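Local coordinates for conserved hypothetical protein (Shewanella loihica, PDB 2GPI) that is of unknown function but belongs to the DUF1488 family and may have a part in transcriptional regulation of the shikimate pathway, at residues K72-Q76 with E77-V81. Residues are numbered along the deposited sequence; the frame is centred on the assembly and turned at random.
Sequences KLIEQ and EAFDV. With EDO (1,2-ethanediol), chain B.
The Phe79 ring lies beside the last turn of helix 63-75, which ends in a Schellman motif with Glu77 at positive phi. Ile74 meets the ring twice. Ile74 O approaches CE1 of Phe79 obliquely, at 4.0 Å. The Ile74 methyl CG2 reaches the ring tip, 4.3 Å from Phe79 CZ. With CG beside the backbone N (chi1 -70°), the ring of Phe79 turns back to the helix end. Phe79 also touches Ile85 and Ile32 of the adjoining sheet strands.

In the motif, Ala78 N donates to Leu73 O at 2.9 Å, nearly straight at 170° and tilted from the carbonyl plane. Glu77 N donates to Ile74 O at 3.0 Å, from above the plane of that carbonyl. These two bonds use backbone carbonyls of the last turn. The apolar contact of the motif joins Leu73 CD2 to Ala78 CB at 3.7 Å. Leu73 itself packs on Ile85 and Val87. Ala78 then centres an inverse gamma turn, closed by a weak bond from Phe79 N to Glu77 O.

Glu75 O, on the exposed helix end, accepts a hydrogen bond from O2 of a 1,2-ethanediol, probably from the crystallisation liquor, at 2.8 Å.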
# COMPACT_ATOMS: atom_id res chain seq x y z
N LYS A 72 6.77 -7.81 -0.34
CA LYS A 72 7.40 -8.56 -1.39
C LYS A 72 8.05 -7.62 -2.38
O LYS A 72 9.20 -7.80 -2.79
CB LYS A 72 6.36 -9.42 -2.08
CG LYS A 72 6.95 -10.26 -3.13
CD LYS A 72 5.84 -11.00 -3.91
CE LYS A 72 5.51 -10.27 -5.23
N LEU A 73 7.30 -6.58 -2.75
CA LEU A 73 7.84 -5.61 -3.72
C LEU A 73 9.12 -4.94 -3.19
O LEU A 73 10.11 -4.73 -3.92
CB LEU A 73 6.78 -4.58 -4.07
CG LEU A 73 5.59 -5.07 -4.90
CD1 LEU A 73 4.48 -3.99 -4.95
CD2 LEU A 73 6.03 -5.51 -6.31
N ILE A 74 9.10 -4.58 -1.91
CA ILE A 74 10.31 -4.00 -1.28
C ILE A 74 11.49 -4.97 -1.31
O ILE A 74 12.62 -4.63 -1.71
CB ILE A 74 10.00 -3.53 0.15
CG1 ILE A 74 9.06 -2.33 0.15
CG2 ILE A 74 11.30 -3.20 0.93
CD1 ILE A 74 8.42 -2.06 1.55
N GLU A 75 11.25 -6.23 -0.94
CA GLU A 75 12.30 -7.24 -1.00
C GLU A 75 12.86 -7.45 -2.39
O GLU A 75 14.04 -7.73 -2.53
CB GLU A 75 11.81 -8.56 -0.42
CG GLU A 75 11.56 -8.45 1.07
CD GLU A 75 11.79 -9.74 1.84
OE1 GLU A 75 12.60 -10.58 1.38
OE2 GLU A 75 11.18 -9.91 2.92
N GLN A 76 12.01 -7.32 -3.40
CA GLN A 76 12.36 -7.49 -4.80
C GLN A 76 12.93 -6.22 -5.42
O GLN A 76 13.23 -6.20 -6.62
CB GLN A 76 11.11 -7.88 -5.62
CG GLN A 76 10.61 -9.29 -5.37
CD GLN A 76 9.30 -9.59 -6.09
OE1 GLN A 76 8.56 -8.68 -6.50
NE2 GLN A 76 8.99 -10.87 -6.20
N GLU A 77 13.07 -5.15 -4.64
CA GLU A 77 13.58 -3.85 -5.15
C GLU A 77 12.72 -3.24 -6.25
O GLU A 77 13.19 -2.52 -7.13
CB GLU A 77 15.04 -3.95 -5.58
CG GLU A 77 15.95 -4.55 -4.53
CD GLU A 77 17.43 -4.42 -4.86
OE1 GLU A 77 17.82 -3.56 -5.68
OE2 GLU A 77 18.21 -5.21 -4.27
N ALA A 78 11.41 -3.44 -6.16
CA ALA A 78 10.46 -2.96 -7.15
C ALA A 78 10.01 -1.55 -6.81
O ALA A 78 8.83 -1.25 -6.65
CB ALA A 78 9.26 -3.93 -7.29
N PHE A 79 10.99 -0.67 -6.64
CA PHE A 79 10.75 0.75 -6.36
C PHE A 79 10.57 1.48 -7.67
O PHE A 79 11.21 1.12 -8.68
CB PHE A 79 11.95 1.34 -5.65
CG PHE A 79 12.12 0.86 -4.26
CD1 PHE A 79 12.74 -0.35 -3.97
CD2 PHE A 79 11.57 1.58 -3.24
CE1 PHE A 79 12.87 -0.76 -2.64
CE2 PHE A 79 11.72 1.23 -1.98
CZ PHE A 79 12.36 0.05 -1.65
N ASP A 80 9.72 2.49 -7.65
CA ASP A 80 9.43 3.30 -8.82
C ASP A 80 10.40 4.44 -8.99
O ASP A 80 11.36 4.56 -8.21
CB ASP A 80 7.96 3.71 -8.88
CG ASP A 80 7.58 4.80 -7.91
OD1 ASP A 80 8.45 5.44 -7.29
OD2 ASP A 80 6.35 5.06 -7.80
N VAL A 81 10.24 5.23 -10.05
CA VAL A 81 11.20 6.32 -10.31
C VAL A 81 11.18 7.48 -9.30
O VAL A 81 11.97 8.41 -9.42
CB VAL A 81 11.06 6.90 -11.74
CG1 VAL A 81 11.47 5.83 -12.77
CG2 VAL A 81 9.66 7.46 -11.95
C1 EDO B . 15.63 -8.32 0.64
O1 EDO B . 15.74 -9.64 0.09
C2 EDO B . 16.71 -7.39 0.07
O2 EDO B . 16.23 -6.66 -1.06